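Local structure of CDP-4-keto-6-deoxy-D-glucose-3-dehydrase (Yersinia pseudotuberculosis, 3BB8) at residues T43-L48 and L303-E308; M49-L54 and G61-A66; A93-T98 and I128-I133; K318-A323 and D420-V425; L351-G356 and T401-N406. The protein probably acts as a pyridoxal 5'-phosphate-dependent dehydratase on CDP-4-keto-6-deoxy-D-glucose, a sugar nucleotide of lipopolysaccharide biosynthesis. The protein carries 1 engineered substitution. All blocks are in the same frame, centred on the assembly; numbering follows the deposited sequence.

Overall arrangement
Contacts 1 and 2 share helix 43-55, lie with their centres 13 Å apart and touch through packing of Leu48 O on the Phe63 ring. Contact 1 closes a loop in which contacts 2 and 3 are nested. Helix 293-323 then links contact 1 to contact 4, whose nearest atoms are about 12 Å away. Contact 5 is nested inside the loop closed by contact 4, their centres 22 Å apart. Contact 3 lies on the opposite side of the chain's centre from contacts 1 and 4. Its Leu94 side chain is about 12 Å from a bound pyridoxal-5'-phosphate, whereas the other four contacts lie away from the cofactor site. Ser355 in contact 5 belongs to a benzamidine pocket.

Contact 1 (T43-L48 and L303-E308)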
# COMPACT_ATOMS: atom_id res chain seq x y z
N THR A 43 -13.03 4.95 23.06
CA THR A 43 -14.12 5.81 22.59
C THR A 43 -13.71 6.76 21.47
O THR A 43 -14.34 6.78 20.41
CB THR A 43 -14.70 6.62 23.75
OG1 THR A 43 -15.14 5.72 24.78
CG2 THR A 43 -15.87 7.46 23.28
N LYS A 44 -12.67 7.55 21.70
CA LYS A 44 -12.22 8.51 20.71
C LYS A 44 -11.93 7.87 19.35
O LYS A 44 -12.41 8.36 18.32
CB LYS A 44 -10.98 9.23 21.22
CG LYS A 44 -10.65 10.51 20.47
CD LYS A 44 -11.72 11.58 20.70
CE LYS A 44 -11.31 12.92 20.09
NZ LYS A 44 -12.20 14.03 20.53
N GLU A 45 -11.17 6.78 19.34
CA GLU A 45 -10.84 6.11 18.09
C GLU A 45 -12.08 5.69 17.33
O GLU A 45 -12.23 6.02 16.16
CB GLU A 45 -9.97 4.86 18.33
CG GLU A 45 -8.53 5.14 18.78
CD GLU A 45 -8.45 5.61 20.21
OE1 GLU A 45 -9.31 5.20 21.01
OE2 GLU A 45 -7.53 6.38 20.55
N LEU A 46 -12.98 4.97 18.00
CA LEU A 46 -14.20 4.52 17.33
C LEU A 46 -15.07 5.68 16.87
O LEU A 46 -15.72 5.60 15.83
CB LEU A 46 -15.02 3.60 18.23
CG LEU A 46 -14.50 2.16 18.38
CD1 LEU A 46 -13.32 2.15 19.33
CD2 LEU A 46 -15.62 1.26 18.90
N GLN A 47 -15.09 6.76 17.65
CA GLN A 47 -15.91 7.90 17.29
C GLN A 47 -15.43 8.53 15.99
O GLN A 47 -16.21 8.67 15.03
CB GLN A 47 -15.90 8.93 18.42
CG GLN A 47 -16.64 8.47 19.67
CD GLN A 47 -16.80 9.56 20.71
OE1 GLN A 47 -15.83 10.18 21.12
NE2 GLN A 47 -18.04 9.79 21.13
N LEU A 48 -14.15 8.91 15.94
CA LEU A 48 -13.60 9.51 14.74
C LEU A 48 -13.78 8.62 13.51
O LEU A 48 -14.19 9.09 12.45
CB LEU A 48 -12.12 9.86 14.93
CG LEU A 48 -11.83 10.86 16.05
CD1 LEU A 48 -10.46 11.49 15.83
CD2 LEU A 48 -12.90 11.94 16.09
N LEU A 303 -3.18 9.73 18.44
CA LEU A 303 -2.18 10.77 18.69
C LEU A 303 -2.36 11.49 20.03
O LEU A 303 -1.41 12.05 20.57
CB LEU A 303 -2.18 11.80 17.56
CG LEU A 303 -1.29 11.46 16.35
CD1 LEU A 303 -1.44 12.55 15.30
CD2 LEU A 303 0.16 11.35 16.80
N GLU A 304 -3.57 11.48 20.57
CA GLU A 304 -3.79 12.13 21.84
C GLU A 304 -3.10 11.33 22.95
O GLU A 304 -2.47 11.90 23.85
CB GLU A 304 -5.29 12.24 22.13
CG GLU A 304 -6.07 13.06 21.10
CD GLU A 304 -7.56 13.13 21.42
OE1 GLU A 304 -7.91 13.59 22.52
OE2 GLU A 304 -8.38 12.72 20.56
N ARG A 305 -3.18 10.01 22.84
CA ARG A 305 -2.63 9.10 23.84
C ARG A 305 -1.15 8.74 23.68
O ARG A 305 -0.61 8.01 24.50
CB ARG A 305 -3.47 7.81 23.83
CG ARG A 305 -4.95 8.12 23.70
CD ARG A 305 -5.82 6.91 23.40
NE ARG A 305 -6.15 6.14 24.60
CZ ARG A 305 -7.27 5.44 24.75
NH1 ARG A 305 -8.18 5.40 23.77
NH2 ARG A 305 -7.48 4.75 25.87
N ILE A 306 -0.48 9.28 22.66
CA ILE A 306 0.92 8.94 22.44
C ILE A 306 1.86 9.29 23.60
O ILE A 306 2.73 8.49 23.96
CB ILE A 306 1.46 9.59 21.14
CG1 ILE A 306 2.91 9.18 20.91
CG2 ILE A 306 1.35 11.10 21.23
CD1 ILE A 306 3.11 7.69 20.72
N GLU A 307 1.70 10.48 24.18
CA GLU A 307 2.57 10.87 25.29
C GLU A 307 2.36 9.95 26.48
O GLU A 307 3.32 9.58 27.16
CB GLU A 307 2.30 12.33 25.67
CG GLU A 307 2.76 13.31 24.60
CD GLU A 307 2.59 14.76 25.00
OE1 GLU A 307 1.43 15.20 25.16
OE2 GLU A 307 3.61 15.46 25.15
N GLU A 308 1.12 9.57 26.71
CA GLU A 308 0.77 8.66 27.79
C GLU A 308 1.48 7.33 27.51
O GLU A 308 2.23 6.81 28.35
CB GLU A 308 -0.75 8.45 27.80
CG GLU A 308 -1.25 7.52 28.89
CD GLU A 308 -2.44 6.70 28.44
OE1 GLU A 308 -3.35 7.27 27.79
OE2 GLU A 308 -2.48 5.49 28.74
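Glu45 and Arg305 form the salt bridge of this contact, with Glu45 OE1 3.0 Å from Arg305 NH1. OE1 sits at the edge of the guanidinium, near its plane. The second oxygen is held less firmly: Arg305 NH1 makes a weak hydrogen bond of 3.4 Å to Glu45 OE2. Because the carboxylate and guanidinium planes are 37° apart and NH1 serves both oxygens, the pair is not a coplanar two-nitrogen fork. A bend at chi2 of Glu45 (73°) turns its carboxylate toward the arginine, and OE1 also takes a hydrogen bond from Gly42 N at the start of the helix.

A second acid-base pair lies alongside, without a salt bridge. The Lys44 chain crosses Glu304 at about a right angle, and Glu304 OE2 lies against the aliphatic part, 3.0 Å from Lys44 CE, while Lys44 NZ stays 4.0 Å from the same oxygen. Non-polar packing around the charges comes from Ala301, touched by both Lys44 and Glu45.

Helix 43-55 is thus joined to the long helix 293-323 by charge, and the Lys44 pair, on exposed residues, probably adds a softer, solvent-screened attraction to the more directed grip of Arg305.

Contact 2 (M49-L54 and G61-A66)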
# COMPACT_ATOMS: atom_id res chain seq x y z
N MET A 49 -13.50 7.32 13.64
CA MET A 49 -13.66 6.44 12.49
C MET A 49 -15.10 6.51 11.98
O MET A 49 -15.35 6.37 10.79
CB MET A 49 -13.30 5.00 12.85
CG MET A 49 -11.81 4.80 13.05
SD MET A 49 -11.39 3.06 13.06
CE MET A 49 -11.94 2.59 14.71
N VAL A 50 -16.04 6.73 12.90
CA VAL A 50 -17.44 6.84 12.51
C VAL A 50 -17.63 8.16 11.79
O VAL A 50 -18.33 8.22 10.78
CB VAL A 50 -18.37 6.75 13.74
CG1 VAL A 50 -19.77 7.25 13.38
CG2 VAL A 50 -18.46 5.31 14.21
N GLU A 51 -16.99 9.22 12.29
CA GLU A 51 -17.10 10.52 11.65
C GLU A 51 -16.63 10.42 10.21
O GLU A 51 -17.34 10.83 9.29
CB GLU A 51 -16.26 11.56 12.39
CG GLU A 51 -16.96 12.17 13.58
CD GLU A 51 -16.80 13.67 13.63
OE1 GLU A 51 -15.67 14.15 13.93
OE2 GLU A 51 -17.79 14.38 13.36
N ALA A 52 -15.43 9.87 10.03
CA ALA A 52 -14.86 9.70 8.70
C ALA A 52 -15.78 8.84 7.84
O ALA A 52 -15.98 9.13 6.66
CB ALA A 52 -13.48 9.05 8.81
N SER A 53 -16.34 7.79 8.42
CA SER A 53 -17.24 6.92 7.68
C SER A 53 -18.44 7.73 7.18
O SER A 53 -18.87 7.58 6.04
CB SER A 53 -17.73 5.77 8.55
OG SER A 53 -16.66 4.97 9.01
N LEU A 54 -18.97 8.58 8.05
CA LEU A 54 -20.12 9.39 7.71
C LEU A 54 -19.78 10.45 6.66
O LEU A 54 -20.61 10.76 5.80
CB LEU A 54 -20.69 10.05 8.97
CG LEU A 54 -21.25 9.07 10.02
CD1 LEU A 54 -21.77 9.85 11.20
CD2 LEU A 54 -22.36 8.22 9.41
N GLY A 61 -8.29 13.18 3.55
CA GLY A 61 -8.82 14.53 3.54
C GLY A 61 -8.73 15.20 4.88
O GLY A 61 -7.64 15.38 5.44
N ARG A 62 -9.89 15.59 5.40
CA ARG A 62 -10.03 16.26 6.68
C ARG A 62 -9.16 15.63 7.76
O ARG A 62 -8.26 16.28 8.31
CB ARG A 62 -11.51 16.23 7.06
CG ARG A 62 -11.88 16.62 8.46
CD ARG A 62 -13.37 16.31 8.66
NE ARG A 62 -13.80 16.47 10.04
CZ ARG A 62 -14.87 15.89 10.56
NH1 ARG A 62 -15.63 15.09 9.81
NH2 ARG A 62 -15.19 16.09 11.83
N PHE A 63 -9.41 14.37 8.07
CA PHE A 63 -8.63 13.69 9.10
C PHE A 63 -7.16 13.47 8.75
O PHE A 63 -6.29 13.67 9.61
CB PHE A 63 -9.27 12.35 9.46
CG PHE A 63 -10.61 12.49 10.11
CD1 PHE A 63 -11.78 12.34 9.37
CD2 PHE A 63 -10.70 12.77 11.47
CE1 PHE A 63 -13.02 12.48 9.97
CE2 PHE A 63 -11.93 12.91 12.08
CZ PHE A 63 -13.10 12.76 11.33
N ASN A 64 -6.88 13.08 7.51
CA ASN A 64 -5.49 12.85 7.12
C ASN A 64 -4.69 14.13 7.26
O ASN A 64 -3.51 14.08 7.62
CB ASN A 64 -5.39 12.34 5.68
CG ASN A 64 -3.96 11.94 5.31
OD1 ASN A 64 -3.43 10.96 5.83
ND2 ASN A 64 -3.34 12.72 4.42
N ASP A 65 -5.31 15.27 6.97
CA ASP A 65 -4.63 16.56 7.09
C ASP A 65 -4.30 16.82 8.55
O ASP A 65 -3.19 17.21 8.89
CB ASP A 65 -5.49 17.72 6.57
CG ASP A 65 -5.71 17.67 5.08
OD1 ASP A 65 -4.77 17.28 4.35
OD2 ASP A 65 -6.82 18.04 4.63
N ALA A 66 -5.29 16.60 9.40
CA ALA A 66 -5.13 16.80 10.84
C ALA A 66 -4.04 15.88 11.40
O ALA A 66 -3.18 16.31 12.18
CB ALA A 66 -6.46 16.54 11.56
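The Arg62 guanidinium has Phe63 CZ over the centre of one face, 3.6 Å above its plane, and Glu51 OE2 at its edge, in plane. The other carboxylate oxygen makes the salt bridge: Arg62 NH2 is 2.9 Å from Glu51 OE1, which approaches obliquely. An N-H...O angle of 117° makes the hydrogen bond in it weak, in keeping with planes that stand 83° apart. Arg62 NH1 has a second charged partner in Asp55.

The Phe63 ring reaches obliquely to the other helix by its CE1-CZ side. Phe63 CZ is 3.5 Å from Glu51 CB, and Phe63 CE1 is 3.6 Å from Ala52 CB and equally close to Ala52 N. With CG beside the backbone N (chi1 -66°), the ring lies between Ala52 and the arginine.

Helices 43-55 and 62-75 are consecutive, joined by a short loop, their segment axes 11.4 Å apart at closest approach. Gly61 is the N-cap of the second helix, and the Asp293 carboxylate accepts hydrogen bonds from the backbone N atoms of Gly61, Phe63 and Asn64. On the first helix Val50 packs on Val50 of the second subunit, and Met49 on Ser53 of that subunit.

Contact 3 (A93-T98 and I128-I133)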
# COMPACT_ATOMS: atom_id res chain seq x y z
N ALA A 93 10.78 6.01 1.17
CA ALA A 93 11.95 6.74 1.65
C ALA A 93 13.19 6.43 0.81
O ALA A 93 13.87 7.34 0.34
CB ALA A 93 12.22 6.39 3.12
N LEU A 94 13.47 5.15 0.60
CA LEU A 94 14.63 4.72 -0.19
C LEU A 94 14.45 4.99 -1.68
O LEU A 94 15.40 5.40 -2.35
CB LEU A 94 14.89 3.23 0.04
CG LEU A 94 16.19 2.53 -0.38
CD1 LEU A 94 16.28 2.40 -1.90
CD2 LEU A 94 17.36 3.30 0.19
N THR A 95 13.25 4.76 -2.19
CA THR A 95 12.97 4.96 -3.61
C THR A 95 13.12 6.41 -4.02
O THR A 95 13.69 6.71 -5.07
CB THR A 95 11.55 4.48 -3.97
OG1 THR A 95 11.43 3.09 -3.66
CG2 THR A 95 11.26 4.72 -5.47
N ALA A 96 12.60 7.30 -3.19
CA ALA A 96 12.66 8.73 -3.44
C ALA A 96 14.09 9.22 -3.67
O ALA A 96 14.33 10.12 -4.48
CB ALA A 96 12.06 9.45 -2.28
N LEU A 97 15.04 8.62 -2.97
CA LEU A 97 16.43 9.03 -3.11
C LEU A 97 17.00 8.56 -4.44
O LEU A 97 18.19 8.77 -4.71
CB LEU A 97 17.28 8.46 -1.97
CG LEU A 97 16.93 8.93 -0.56
CD1 LEU A 97 17.88 8.29 0.45
CD2 LEU A 97 17.04 10.44 -0.49
N THR A 98 16.18 7.91 -5.27
CA THR A 98 16.64 7.43 -6.57
C THR A 98 16.22 8.42 -7.66
O THR A 98 16.56 8.26 -8.83
CB THR A 98 16.05 6.06 -6.96
OG1 THR A 98 14.66 6.22 -7.25
CG2 THR A 98 16.22 5.04 -5.82
N ILE A 128 17.12 -3.62 -1.98
CA ILE A 128 17.20 -4.69 -2.97
C ILE A 128 16.18 -4.50 -4.11
O ILE A 128 16.47 -4.79 -5.28
CB ILE A 128 16.91 -6.06 -2.30
CG1 ILE A 128 17.91 -6.32 -1.17
CG2 ILE A 128 16.96 -7.17 -3.34
CD1 ILE A 128 17.59 -7.50 -0.31
N GLN A 129 14.99 -4.04 -3.75
CA GLN A 129 13.93 -3.84 -4.73
C GLN A 129 14.21 -2.69 -5.69
O GLN A 129 13.54 -2.54 -6.71
CB GLN A 129 12.60 -3.67 -4.01
CG GLN A 129 12.23 -4.91 -3.18
CD GLN A 129 11.09 -4.67 -2.21
OE1 GLN A 129 11.07 -3.67 -1.48
NE2 GLN A 129 10.13 -5.60 -2.18
N ASN A 130 15.21 -1.88 -5.37
CA ASN A 130 15.59 -0.78 -6.25
C ASN A 130 16.89 -1.12 -6.97
O ASN A 130 17.50 -0.28 -7.62
CB ASN A 130 15.75 0.52 -5.47
CG ASN A 130 14.44 1.25 -5.29
OD1 ASN A 130 13.77 1.13 -4.26
ND2 ASN A 130 14.04 1.99 -6.32
N GLY A 131 17.31 -2.38 -6.85
CA GLY A 131 18.53 -2.79 -7.51
C GLY A 131 19.81 -2.39 -6.79
O GLY A 131 20.89 -2.45 -7.38
N LEU A 132 19.72 -1.97 -5.54
CA LEU A 132 20.92 -1.62 -4.81
C LEU A 132 21.44 -2.83 -4.06
O LEU A 132 20.78 -3.87 -3.98
CB LEU A 132 20.69 -0.46 -3.84
CG LEU A 132 20.86 0.93 -4.46
CD1 LEU A 132 19.71 1.20 -5.41
CD2 LEU A 132 20.88 1.98 -3.36
N ILE A 133 22.63 -2.70 -3.49
CA ILE A 133 23.26 -3.79 -2.78
C ILE A 133 23.40 -3.50 -1.30
O ILE A 133 24.03 -2.52 -0.90
CB ILE A 133 24.66 -4.08 -3.38
CG1 ILE A 133 24.51 -4.37 -4.88
CG2 ILE A 133 25.31 -5.25 -2.68
CD1 ILE A 133 25.78 -4.24 -5.65
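Asn130 projects into the groove formed by Leu94, Thr95 and Thr98, and each of the three meets it at a different angle. Leu94 and Asn130 slide past each other in opposite directions, with Leu94 CD1 4.0 Å from Asn130 CG and 4.1 Å from Asn130 CB. Having its CG opposite the backbone N (chi1 -166°), the leucine lays this methyl along the flank of the asparagine. Thr95 crosses the amide at about a right angle, its OG1 3.9 Å from Asn130 CG; that hydroxyl is bonded to Leu91 O in its own helix. From the third direction, the Thr98 CG2 methyl comes obliquely against the amide end.

Asn130 follows the last turn of helix 121-129, which closes in a Schellman motif: Gly131, at positive phi, is the C-prime residue, its N bonded to Ile128 O at 3.0 Å, with Leu132 N reaching Thr127 O. This helix links the parallel, neighbouring strands 112-115 and 133-140 in a beta-alpha-beta crossover of the aspartate aminotransferase fold. Helix 86-96 packs beside it, Leu94 also touching Pro126 and Thr127. Leu107 lies against both Leu94 and Leu132, while Gln129 packs on Tyr287 of the second subunit.

Contact 4 (K318-A323 and D420-V425); sequences KYLKDA and DHLDYV
Tyr319 and Asp423 provide the polar link between the two helices. Tyr319 OH donates a hydrogen bond to Asp423 OD2, modelled at a very short 2.5 Å, a length that should not be read as unusual strength. Asp423 OD1 also lies near the hydroxyl, 2.9 Å from Tyr319 OH, so the phenol faces both carboxylate oxygens. Asp423 CG sits at the ring edge, in its plane, while the carboxylate itself is turned 54° from the ring. The tyrosine chain extends opposite the backbone N (chi1 -174°), which carries its ring across to the other helix.

Apolar contacts accompany this bond. Leu422 CD1 meets the edge of the Tyr319 ring, 3.7 Å from Tyr319 CD2, near the ring plane, and Leu422 CB packs 4.0 Å from the same Tyr319 CD2. Toward Leu320 the approach is looser, Leu422 CD2 lying 4.3 Å from Leu320 CD1. Leu422 thus packs against both Tyr319 and Leu320, closer to the ring, and its CA is 6.3 Å from that of Leu320. The Tyr319 ring also stacks with His419.

The segment axes run nearly in the same direction, crossing at -24° with a closest approach of 10.0 Å. Here the C-terminal end of the long helix 293-323 lies beside helix 419-432. Leu320 continues the packing to Val426 on that helix, to Ile413 in a loop and to Phe347 on strand 347-351, while Val425 packs on Val34.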
# COMPACT_ATOMS: atom_id res chain seq x y z
N LYS A 318 11.27 -0.13 33.06
CA LYS A 318 12.05 0.05 34.27
C LYS A 318 11.60 -0.96 35.33
O LYS A 318 12.42 -1.65 35.93
CB LYS A 318 11.87 1.47 34.80
CG LYS A 318 12.87 1.87 35.87
CD LYS A 318 12.77 3.35 36.17
CE LYS A 318 13.94 3.83 37.03
NZ LYS A 318 13.90 5.32 37.21
N TYR A 319 10.29 -1.06 35.52
CA TYR A 319 9.71 -1.97 36.48
C TYR A 319 10.15 -3.41 36.18
O TYR A 319 10.88 -4.03 36.95
CB TYR A 319 8.19 -1.86 36.43
CG TYR A 319 7.46 -2.66 37.49
CD1 TYR A 319 7.53 -2.29 38.84
CD2 TYR A 319 6.69 -3.77 37.15
CE1 TYR A 319 6.84 -3.01 39.82
CE2 TYR A 319 6.00 -4.49 38.12
CZ TYR A 319 6.07 -4.10 39.45
OH TYR A 319 5.38 -4.81 40.40
N LEU A 320 9.70 -3.93 35.04
CA LEU A 320 10.02 -5.29 34.62
C LEU A 320 11.50 -5.64 34.73
O LEU A 320 11.85 -6.70 35.24
CB LEU A 320 9.55 -5.51 33.18
CG LEU A 320 9.67 -6.93 32.63
CD1 LEU A 320 8.86 -7.89 33.51
CD2 LEU A 320 9.16 -6.96 31.20
N LYS A 321 12.37 -4.75 34.24
CA LYS A 321 13.80 -5.01 34.29
C LYS A 321 14.33 -5.07 35.72
O LYS A 321 15.23 -5.86 36.02
CB LYS A 321 14.58 -3.94 33.52
CG LYS A 321 16.08 -4.23 33.47
CD LYS A 321 16.88 -3.09 32.90
CE LYS A 321 18.37 -3.40 32.96
NZ LYS A 321 19.19 -2.26 32.51
N ASP A 322 13.80 -4.22 36.59
CA ASP A 322 14.22 -4.20 37.98
C ASP A 322 13.87 -5.55 38.60
O ASP A 322 14.71 -6.21 39.20
CB ASP A 322 13.51 -3.08 38.74
CG ASP A 322 13.86 -3.06 40.21
OD1 ASP A 322 15.04 -2.76 40.53
OD2 ASP A 322 12.98 -3.37 41.04
N ALA A 323 12.61 -5.94 38.43
CA ALA A 323 12.12 -7.20 38.95
C ALA A 323 12.89 -8.41 38.39
O ALA A 323 13.19 -9.35 39.13
CB ALA A 323 10.65 -7.33 38.63
N ASP A 420 0.24 -6.02 37.55
CA ASP A 420 -0.16 -7.38 37.89
C ASP A 420 0.21 -8.32 36.76
O ASP A 420 0.50 -9.50 36.99
CB ASP A 420 -1.66 -7.45 38.17
CG ASP A 420 -2.01 -6.94 39.56
OD1 ASP A 420 -1.81 -5.73 39.82
OD2 ASP A 420 -2.47 -7.75 40.39
N HIS A 421 0.20 -7.79 35.54
CA HIS A 421 0.57 -8.55 34.35
C HIS A 421 2.06 -8.85 34.45
O HIS A 421 2.48 -10.01 34.38
CB HIS A 421 0.32 -7.71 33.08
CG HIS A 421 -1.11 -7.66 32.65
ND1 HIS A 421 -1.77 -8.74 32.12
CD2 HIS A 421 -2.01 -6.65 32.68
CE1 HIS A 421 -3.01 -8.40 31.83
NE2 HIS A 421 -3.18 -7.14 32.16
N LEU A 422 2.85 -7.80 34.63
CA LEU A 422 4.29 -7.93 34.72
C LEU A 422 4.77 -8.77 35.90
O LEU A 422 5.66 -9.61 35.74
CB LEU A 422 4.93 -6.54 34.78
CG LEU A 422 4.64 -5.63 33.57
CD1 LEU A 422 5.42 -4.33 33.72
CD2 LEU A 422 5.03 -6.34 32.28
N ASP A 423 4.19 -8.54 37.07
CA ASP A 423 4.57 -9.30 38.25
C ASP A 423 4.36 -10.78 37.97
O ASP A 423 5.18 -11.62 38.35
CB ASP A 423 3.74 -8.86 39.47
CG ASP A 423 4.24 -7.57 40.08
OD1 ASP A 423 3.44 -6.87 40.74
OD2 ASP A 423 5.44 -7.25 39.93
N TYR A 424 3.27 -11.10 37.29
CA TYR A 424 2.97 -12.48 36.95
C TYR A 424 4.05 -13.05 36.05
O TYR A 424 4.48 -14.19 36.23
CB TYR A 424 1.61 -12.59 36.25
CG TYR A 424 1.36 -13.97 35.69
CD1 TYR A 424 1.05 -15.04 36.53
CD2 TYR A 424 1.48 -14.22 34.32
CE1 TYR A 424 0.87 -16.33 36.02
CE2 TYR A 424 1.30 -15.50 33.81
CZ TYR A 424 1.00 -16.55 34.66
OH TYR A 424 0.82 -17.81 34.16
N VAL A 425 4.47 -12.26 35.06
CA VAL A 425 5.51 -12.70 34.14
C VAL A 425 6.79 -12.99 34.92
O VAL A 425 7.42 -14.03 34.73
CB VAL A 425 5.79 -11.61 33.06
CG1 VAL A 425 7.10 -11.90 32.35
CG2 VAL A 425 4.65 -11.58 32.07

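Contact 5 (L351-G356 and T401-N406)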
# COMPACT_ATOMS: atom_id res chain seq x y z
N LEU A 351 18.93 -15.21 26.29
CA LEU A 351 19.16 -16.34 27.19
C LEU A 351 20.58 -16.87 27.04
O LEU A 351 21.03 -17.18 25.94
CB LEU A 351 18.15 -17.45 26.92
CG LEU A 351 18.47 -18.82 27.52
CD1 LEU A 351 18.18 -18.83 29.01
CD2 LEU A 351 17.70 -19.92 26.81
N LYS A 352 21.28 -16.99 28.17
CA LYS A 352 22.68 -17.41 28.16
C LYS A 352 22.81 -18.85 27.67
O LYS A 352 22.03 -19.72 28.04
CB LYS A 352 23.28 -17.28 29.56
CG LYS A 352 23.64 -15.85 29.94
CD LYS A 352 24.25 -15.79 31.34
CE LYS A 352 24.43 -14.36 31.80
NZ LYS A 352 25.26 -13.56 30.86
N GLU A 353 23.81 -19.09 26.82
CA GLU A 353 24.02 -20.41 26.24
C GLU A 353 24.31 -21.45 27.32
O GLU A 353 23.82 -22.58 27.25
CB GLU A 353 25.18 -20.37 25.23
CG GLU A 353 24.86 -19.61 23.96
CD GLU A 353 25.14 -18.12 24.07
OE1 GLU A 353 25.15 -17.61 25.21
OE2 GLU A 353 25.35 -17.47 23.03
N ASP A 354 25.09 -21.06 28.32
CA ASP A 354 25.54 -21.99 29.35
C ASP A 354 24.48 -22.15 30.44
O ASP A 354 24.78 -22.63 31.53
CB ASP A 354 26.86 -21.53 29.96
CG ASP A 354 26.72 -20.24 30.75
OD1 ASP A 354 25.62 -20.00 31.30
OD2 ASP A 354 27.70 -19.48 30.83
N SER A 355 23.26 -21.73 30.14
CA SER A 355 22.16 -21.82 31.09
C SER A 355 21.67 -23.25 31.24
O SER A 355 20.96 -23.57 32.18
CB SER A 355 21.00 -20.93 30.66
OG SER A 355 20.37 -21.46 29.51
N GLY A 356 22.03 -24.11 30.29
CA GLY A 356 21.60 -25.49 30.36
C GLY A 356 20.27 -25.81 29.68
O GLY A 356 19.83 -26.96 29.68
N THR A 401 24.73 -11.06 15.71
CA THR A 401 23.50 -11.24 14.95
C THR A 401 23.07 -12.69 15.04
O THR A 401 21.91 -12.98 15.28
CB THR A 401 23.69 -10.89 13.45
OG1 THR A 401 24.13 -9.53 13.32
CG2 THR A 401 22.40 -11.08 12.69
N ASP A 402 24.03 -13.59 14.84
CA ASP A 402 23.74 -15.02 14.92
C ASP A 402 23.29 -15.37 16.34
O ASP A 402 22.38 -16.18 16.54
CB ASP A 402 24.98 -15.85 14.57
CG ASP A 402 25.15 -16.03 13.08
OD1 ASP A 402 24.14 -16.32 12.41
OD2 ASP A 402 26.29 -15.89 12.58
N ARG A 403 23.93 -14.74 17.32
CA ARG A 403 23.57 -15.02 18.70
C ARG A 403 22.13 -14.59 18.93
O ARG A 403 21.37 -15.26 19.64
CB ARG A 403 24.50 -14.26 19.66
CG ARG A 403 24.54 -14.87 21.05
CD ARG A 403 25.25 -13.98 22.04
NE ARG A 403 25.12 -14.51 23.39
CZ ARG A 403 25.18 -13.77 24.49
NH1 ARG A 403 25.36 -12.45 24.40
NH2 ARG A 403 25.06 -14.34 25.68
N ILE A 404 21.73 -13.48 18.31
CA ILE A 404 20.37 -12.98 18.46
C ILE A 404 19.40 -13.93 17.80
O ILE A 404 18.34 -14.23 18.34
CB ILE A 404 20.22 -11.56 17.84
CG1 ILE A 404 21.04 -10.55 18.65
CG2 ILE A 404 18.75 -11.16 17.82
CD1 ILE A 404 20.98 -9.14 18.12
N MET A 405 19.78 -14.42 16.63
CA MET A 405 18.94 -15.35 15.89
C MET A 405 18.69 -16.60 16.70
O MET A 405 17.59 -17.15 16.69
CB MET A 405 19.61 -15.73 14.56
CG MET A 405 18.83 -16.76 13.75
SD MET A 405 19.79 -17.39 12.36
CE MET A 405 21.15 -18.16 13.24
N ASN A 406 19.71 -17.05 17.43
CA ASN A 406 19.60 -18.26 18.24
C ASN A 406 19.17 -18.10 19.69
O ASN A 406 18.42 -18.93 20.20
CB ASN A 406 20.93 -19.01 18.27
CG ASN A 406 21.32 -19.57 16.94
OD1 ASN A 406 20.59 -20.39 16.37
ND2 ASN A 406 22.46 -19.13 16.41
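Glu353 and Arg403 meet as a two-pronged salt bridge. Arg403 NE donates to Glu353 OE2 at 3.0 Å with an N-H...O angle of 153°, using the syn lone pair of that oxygen. The second prong, from Arg403 NH2 to Glu353 OE1, is weak at 3.3 Å. The carboxylate and guanidinium planes are only 4° apart and Glu353 CD lies in the guanidinium plane at its edge, the geometry expected of a side-on pair. Glu353 OE2 also touches the aliphatic stem, 3.4 Å from Arg403 CG.

Arg403 reaches out on a chain extended from CG to NE, whereas Glu353 folds back at chi2 (87°) to meet it. Glu332 is the second partner of the arginine, forming a salt bridge with Arg403 NH2 and another with Lys352 NZ. Its carboxylate thus draws the two cations together, with Lys352 NZ 5.2 Å from Arg403 NH2.

The turn carrying Glu353 is fastened at Lys352 O, which accepts from Ser355 OG at 2.8 Å and from Ser355 N at 3.2 Å. Ser355 itself belongs to the benzamidine pocket with Phe330 and Val357.

Segment 351-356 leaves strand 347-351, the middle strand of a three-stranded antiparallel sheet. Helix 399-407 runs into strand 408-411 of the same sheet, and its Ile404 packs on Val139 of strand 133-140.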